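Local coordinates for Sec-alkyl sulfatase (Pseudomonas sp. dsm 6611, PDB 2YHE) that hydrolyses (R)-secondary-alkyl sulfates enantioselectively with strict inversion of configuration, releasing (S)-alcohols and sulfate, at the interface of chains A and B. Coordinates in Å, arbitrary orientation; residue numbers count along the deposited sequence, not the author numbering. Chains: chain A/B, Sec-alkyl sulfatase.

Contact 1: the interface of chains A and B. Residues chain A 231, 485, 489, 505, 658-659; chain B 437-440.
B:Asn438 of one subunit and A:Asn485 of helix 477-490 in the other meet amide to amide, tip to tip, with their planes 77° apart. CG of B:Asn438 lies anti to the backbone N (chi1 -178°), which directs the amide end toward chain A. Its CB passes the backbone carbonyl O of A:Ile658 at 3.9 Å. OD1 turns back to its own chain and accepts from the backbone N of B:Ala440 at 3.1 Å, the donor standing above the carbonyl plane; this bond should fix the amide's rotation. ND2 points on into chain A and gives a hydrogen bond of 2.9 Å to OD1 of A:Asn485, somewhat bent (149° at H) and with the donor tilted from the carbonyl plane; CE1 of the A:Phe489 ring lies 3.4 Å from the same nitrogen. CB of B:Ala440 rests on CB of A:Asn485 at 3.6 Å. CD of B:Pro439 lies 3.7 Å from CG1 of A:Val659, CD2 and CE2 of A:Tyr231 meet CG and CD of the proline, and CE of A:Met505 reaches its CB. CG2 of A:Ile658 covers a face of the tyrosine ring toward its rim. The loop of one subunit packs among helices and the C-terminal segment of the other, which should help hold the homodimer together.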
# COMPACT_ATOMS: atom_id res chain seq x y z
N TYR A 231 15.47 -0.89 14.97
CA TYR A 231 15.89 0.42 14.50
C TYR A 231 14.87 1.46 14.95
O TYR A 231 15.23 2.53 15.44
CB TYR A 231 16.01 0.42 12.99
CG TYR A 231 17.39 0.04 12.52
CD1 TYR A 231 17.86 -1.26 12.65
CD2 TYR A 231 18.24 0.99 11.95
CE1 TYR A 231 19.15 -1.61 12.24
CE2 TYR A 231 19.53 0.65 11.55
CZ TYR A 231 19.98 -0.65 11.70
OH TYR A 231 21.25 -1.00 11.31
N ASN A 485 26.79 5.27 2.09
CA ASN A 485 25.97 4.07 1.93
C ASN A 485 26.43 3.28 0.70
O ASN A 485 26.55 2.06 0.77
CB ASN A 485 24.50 4.42 1.82
CG ASN A 485 23.60 3.23 1.81
OD1 ASN A 485 23.67 2.36 2.70
ND2 ASN A 485 22.75 3.14 0.80
N PHE A 489 28.14 -0.36 1.03
CA PHE A 489 27.56 -1.47 0.27
C PHE A 489 28.48 -2.04 -0.80
O PHE A 489 28.40 -3.23 -1.08
CB PHE A 489 26.16 -1.14 -0.27
CG PHE A 489 25.10 -1.49 0.75
CD1 PHE A 489 24.81 -0.63 1.80
CD2 PHE A 489 24.40 -2.69 0.66
CE1 PHE A 489 23.83 -0.96 2.75
CE2 PHE A 489 23.42 -3.01 1.60
CZ PHE A 489 23.14 -2.14 2.63
N MET A 505 25.43 9.84 10.53
CA MET A 505 24.13 9.39 11.06
C MET A 505 23.91 9.88 12.47
O MET A 505 22.81 10.33 12.81
CB MET A 505 24.03 7.88 11.04
CG MET A 505 23.57 7.33 9.73
SD MET A 505 22.94 5.64 9.90
CE MET A 505 22.70 5.24 8.18
N ILE A 658 21.24 -4.61 8.09
CA ILE A 658 20.39 -3.56 7.57
C ILE A 658 21.25 -2.46 6.94
O ILE A 658 20.99 -2.09 5.79
CB ILE A 658 19.41 -3.06 8.67
CG1 ILE A 658 18.24 -4.05 8.84
CG2 ILE A 658 18.92 -1.65 8.40
CD1 ILE A 658 17.39 -3.90 10.10
N VAL A 659 22.29 -1.99 7.66
CA VAL A 659 23.18 -0.87 7.25
C VAL A 659 24.42 -1.28 6.41
O VAL A 659 25.29 -0.47 6.08
CB VAL A 659 23.47 0.12 8.39
CG1 VAL A 659 22.21 0.87 8.81
CG2 VAL A 659 24.14 -0.56 9.57
N GLY B 437 14.39 0.22 5.41
CA GLY B 437 14.89 -0.00 6.76
C GLY B 437 16.28 0.54 7.00
O GLY B 437 16.70 0.67 8.15
N ASN B 438 16.99 0.90 5.90
CA ASN B 438 18.33 1.47 5.97
C ASN B 438 18.22 2.99 6.16
O ASN B 438 17.75 3.66 5.22
CB ASN B 438 19.13 1.11 4.71
CG ASN B 438 20.55 1.59 4.68
OD1 ASN B 438 21.01 2.41 5.49
ND2 ASN B 438 21.29 1.06 3.75
N PRO B 439 18.62 3.57 7.35
CA PRO B 439 18.46 5.03 7.55
C PRO B 439 19.17 5.94 6.55
O PRO B 439 18.80 7.09 6.45
CB PRO B 439 18.85 5.26 9.01
CG PRO B 439 18.89 3.94 9.63
CD PRO B 439 19.16 2.94 8.56
N ALA B 440 20.11 5.41 5.75
CA ALA B 440 20.72 6.22 4.69
C ALA B 440 19.68 6.58 3.56
O ALA B 440 19.86 7.54 2.78
CB ALA B 440 21.91 5.50 4.11

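Contact 2: the interface of chains A and B. Residues chain A 367, 370-371, 373-374, 404-407; chain B 588-589, 591.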
# COMPACT_ATOMS: atom_id res chain seq x y z
N THR A 367 -10.72 21.02 20.78
CA THR A 367 -9.68 21.70 20.01
C THR A 367 -8.67 20.67 19.47
O THR A 367 -8.32 20.69 18.28
CB THR A 367 -9.02 22.80 20.83
OG1 THR A 367 -10.02 23.73 21.21
CG2 THR A 367 -7.95 23.56 20.04
N ALA A 370 -10.13 18.44 16.64
CA ALA A 370 -10.22 19.25 15.42
C ALA A 370 -8.84 19.40 14.80
O ALA A 370 -8.69 19.29 13.58
CB ALA A 370 -10.81 20.62 15.73
N ASP A 371 -7.83 19.63 15.65
CA ASP A 371 -6.44 19.79 15.24
C ASP A 371 -5.91 18.48 14.65
O ASP A 371 -5.31 18.50 13.57
CB ASP A 371 -5.59 20.28 16.43
CG ASP A 371 -5.72 21.76 16.76
OD1 ASP A 371 -6.16 22.52 15.89
OD2 ASP A 371 -5.30 22.16 17.86
N ARG A 373 -7.66 15.89 13.31
CA ARG A 373 -8.38 15.70 12.05
C ARG A 373 -7.74 16.50 10.94
O ARG A 373 -7.42 15.94 9.88
CB ARG A 373 -9.83 16.13 12.24
CG ARG A 373 -10.64 16.08 10.97
CD ARG A 373 -11.78 17.06 11.02
NE ARG A 373 -11.34 18.44 11.20
CZ ARG A 373 -12.06 19.38 11.81
NH1 ARG A 373 -13.26 19.09 12.28
NH2 ARG A 373 -11.59 20.60 11.94
N ASP A 374 -7.52 17.80 11.18
CA ASP A 374 -6.89 18.68 10.20
C ASP A 374 -5.50 18.20 9.78
O ASP A 374 -5.19 18.18 8.59
CB ASP A 374 -6.89 20.13 10.68
CG ASP A 374 -8.27 20.78 10.77
OD1 ASP A 374 -9.23 20.19 10.27
OD2 ASP A 374 -8.35 21.90 11.28
N PRO A 404 0.24 23.38 8.23
CA PRO A 404 -0.25 24.74 7.91
C PRO A 404 -0.92 25.49 9.06
O PRO A 404 -1.43 24.88 9.99
CB PRO A 404 -1.22 24.50 6.77
CG PRO A 404 -1.80 23.15 7.08
CD PRO A 404 -0.69 22.34 7.75
N GLY A 405 -0.93 26.82 8.94
CA GLY A 405 -1.50 27.73 9.93
C GLY A 405 -1.09 27.44 11.36
O GLY A 405 0.10 27.25 11.66
N GLU A 406 -2.10 27.37 12.25
CA GLU A 406 -1.95 27.12 13.69
C GLU A 406 -1.49 25.74 14.06
O GLU A 406 -1.10 25.53 15.21
CB GLU A 406 -3.24 27.48 14.43
CG GLU A 406 -3.44 28.98 14.56
CD GLU A 406 -2.19 29.77 14.96
OE1 GLU A 406 -1.69 29.55 16.09
OE2 GLU A 406 -1.67 30.54 14.11
N LEU A 407 -1.53 24.78 13.10
CA LEU A 407 -1.14 23.40 13.35
C LEU A 407 0.34 23.28 13.66
O LEU A 407 0.74 22.43 14.44
CB LEU A 407 -1.56 22.47 12.21
CG LEU A 407 -3.05 22.45 11.85
CD1 LEU A 407 -3.26 21.58 10.64
CD2 LEU A 407 -3.94 21.98 13.02
N ARG B 588 -10.27 25.19 7.75
CA ARG B 588 -9.47 25.58 8.92
C ARG B 588 -8.01 25.31 8.65
O ARG B 588 -7.65 24.19 8.26
CB ARG B 588 -9.96 24.79 10.16
CG ARG B 588 -9.73 25.53 11.48
CD ARG B 588 -10.34 24.79 12.66
NE ARG B 588 -9.43 23.74 13.08
CZ ARG B 588 -8.98 23.56 14.32
NH1 ARG B 588 -9.44 24.31 15.32
NH2 ARG B 588 -8.13 22.59 14.58
N ASN B 589 -7.17 26.34 8.84
CA ASN B 589 -5.72 26.28 8.60
C ASN B 589 -5.38 25.80 7.17
O ASN B 589 -4.42 25.07 6.97
CB ASN B 589 -5.02 25.38 9.65
CG ASN B 589 -5.18 25.84 11.08
OD1 ASN B 589 -4.80 26.95 11.46
ND2 ASN B 589 -5.72 24.96 11.91
N VAL B 591 -7.14 23.71 5.46
CA VAL B 591 -7.54 22.31 5.38
C VAL B 591 -9.06 22.23 5.24
O VAL B 591 -9.79 22.77 6.09
CB VAL B 591 -7.00 21.42 6.52
CG1 VAL B 591 -7.33 19.96 6.28
CG2 VAL B 591 -5.50 21.59 6.69
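The side chain of B:Arg588, at the end of strand 581-588, lies against helix 362-388 of the other subunit and crosses those of A:Asp371 and A:Asp374 at about right angles. The arginine chain bends at chi3 (81°), bringing NE to A:Asp374. There NE donates to the carboxylate oxygen OD2 at 2.8 Å in a nearly straight hydrogen bond and salt bridge that meets OD2 almost end-on to its C-O bond and stays in the guanidinium plane, although the carboxylate is turned 57° from that plane. NH2 is directed at OD1 of A:Asp371, whose carboxylate is turned by 33°, in a salt bridge modelled too short for its length to be trusted. Over one face of the guanidinium, toward its rim, sits the methyl of A:Ala370, with CB 3.7 Å from CZ. Behind the contact A:Arg373 probably steadies A:Asp374: NE and NH2 both reach OD1 at 2.9 Å, from the same face of the carboxylate. OD1 thus serves its own chain and OD2 the partner. Next along chain B, B:Asn589 aims its amide at 3-10 helix 405-409. Its OD1 accepts from the backbone N of A:Glu406 at 2.8 Å, the N-H coming from above the carbonyl plane, while the side chain crosses A:Leu407 at a slant, ND2 3.6 Å from CD2. B:Val591 adds CG2 against CG of A:Pro404. The patch clamps a strand end and turn of one subunit onto helices of the other, joining charge pairing to backbone recognition within the homodimer.

Contact 3: the interface of chains A and B. Residues chain A 378, 382, 385, 404; chain B 560, 562-563.
Backbone torsions are helical at B:Thr562 and B:Asp563, the start of the short helix 562-565, which faces the long helix 362-388 of the other subunit. B:Thr562 leads with its methyl: CG2 stands anti to the backbone N and points at A:Pro404, 3.6 Å from CB of that ring. The same methyl touches the rim of A:Phe378, where CE1 lies 3.9 Å away and the two side chains cross at about a right angle. The A:Phe378 ring is held between two groups of its own chain, CD of A:Pro404 3.4 Å above its centre and CB of A:Arg382 over the opposite face toward the rim. On its other branch the hydroxyl OG1 of B:Thr562 lies 4.0 Å from CD of A:Arg382. That arginine bends at chi2 (79°) and sends its guanidinium past the threonine to B:Asp563, with guanidinium and carboxylate planes 73° apart. NH2 stands 3.7 Å from the carboxylate oxygen OD2, a long salt bridge beyond hydrogen-bonding reach, so it probably contributes general electrostatic attraction more than directional grip. At the far end of the patch, the amide ND2 of A:Asn385 approaches the backbone O of B:Leu560 to 3.8 Å, too far for a hydrogen bond.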
# COMPACT_ATOMS: atom_id res chain seq x y z
N PHE A 378 -4.83 17.16 6.03
CA PHE A 378 -3.81 17.93 5.33
C PHE A 378 -2.82 17.00 4.66
O PHE A 378 -2.53 17.17 3.48
CB PHE A 378 -3.09 18.89 6.30
CG PHE A 378 -1.82 19.49 5.75
CD1 PHE A 378 -1.86 20.50 4.79
CD2 PHE A 378 -0.58 18.99 6.13
CE1 PHE A 378 -0.68 21.04 4.26
CE2 PHE A 378 0.60 19.51 5.59
CZ PHE A 378 0.54 20.54 4.66
N ARG A 382 -3.02 17.58 0.76
CA ARG A 382 -1.85 18.32 0.25
C ARG A 382 -1.04 17.44 -0.71
O ARG A 382 -0.65 17.91 -1.79
CB ARG A 382 -0.97 18.87 1.38
CG ARG A 382 0.15 19.76 0.88
CD ARG A 382 -0.29 21.17 0.54
NE ARG A 382 0.82 21.95 -0.00
CZ ARG A 382 0.87 22.47 -1.23
NH1 ARG A 382 -0.13 22.28 -2.09
NH2 ARG A 382 1.91 23.21 -1.59
N ASN A 385 -3.00 16.94 -3.92
CA ASN A 385 -2.95 18.20 -4.67
C ASN A 385 -1.64 18.25 -5.47
O ASN A 385 -1.66 18.49 -6.68
CB ASN A 385 -2.98 19.37 -3.69
CG ASN A 385 -2.83 20.73 -4.32
OD1 ASN A 385 -1.74 21.28 -4.39
ND2 ASN A 385 -3.93 21.30 -4.78
N PRO A 404 0.24 23.38 8.23
CA PRO A 404 -0.25 24.74 7.91
C PRO A 404 -0.92 25.49 9.06
O PRO A 404 -1.43 24.88 9.99
CB PRO A 404 -1.22 24.50 6.77
CG PRO A 404 -1.80 23.15 7.08
CD PRO A 404 -0.69 22.34 7.75
N LEU B 560 -8.14 22.46 -3.30
CA LEU B 560 -7.86 23.61 -2.43
C LEU B 560 -6.37 23.92 -2.26
O LEU B 560 -5.59 23.04 -1.89
CB LEU B 560 -8.56 23.43 -1.08
CG LEU B 560 -8.47 24.62 -0.13
CD1 LEU B 560 -9.80 25.32 -0.01
CD2 LEU B 560 -7.96 24.20 1.19
N THR B 562 -3.80 25.20 -0.13
CA THR B 562 -3.54 25.42 1.30
C THR B 562 -2.82 26.75 1.59
O THR B 562 -3.20 27.47 2.52
CB THR B 562 -2.82 24.21 1.90
OG1 THR B 562 -3.60 23.03 1.72
CG2 THR B 562 -2.48 24.40 3.37
N ASP B 563 -1.80 27.08 0.79
CA ASP B 563 -1.03 28.30 0.95
C ASP B 563 -1.90 29.56 0.83
O ASP B 563 -1.79 30.47 1.66
CB ASP B 563 0.15 28.34 -0.04
CG ASP B 563 1.13 27.21 0.10
OD1 ASP B 563 1.26 26.66 1.23
OD2 ASP B 563 1.78 26.88 -0.92

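Contacts 2 and 3 are neighbours, their C-alpha centres about 11 Å apart; both use helix 362-388 of chain A and share A:Pro404. Together they seat the C-terminal part of one subunit along that helix of the other. The C-alpha centre of contact 1 lies about 34 Å from that of contact 2 and about 32 Å from that of contact 3; there chain B contributes a loop and 3-10 helix 439-441, and chain A its C-terminal A:Ile658 and A:Val659 beside helices 477-490 and 495-511. Two-fold symmetry repeats every contact with the chains exchanged, and such widely spaced points should resist rocking.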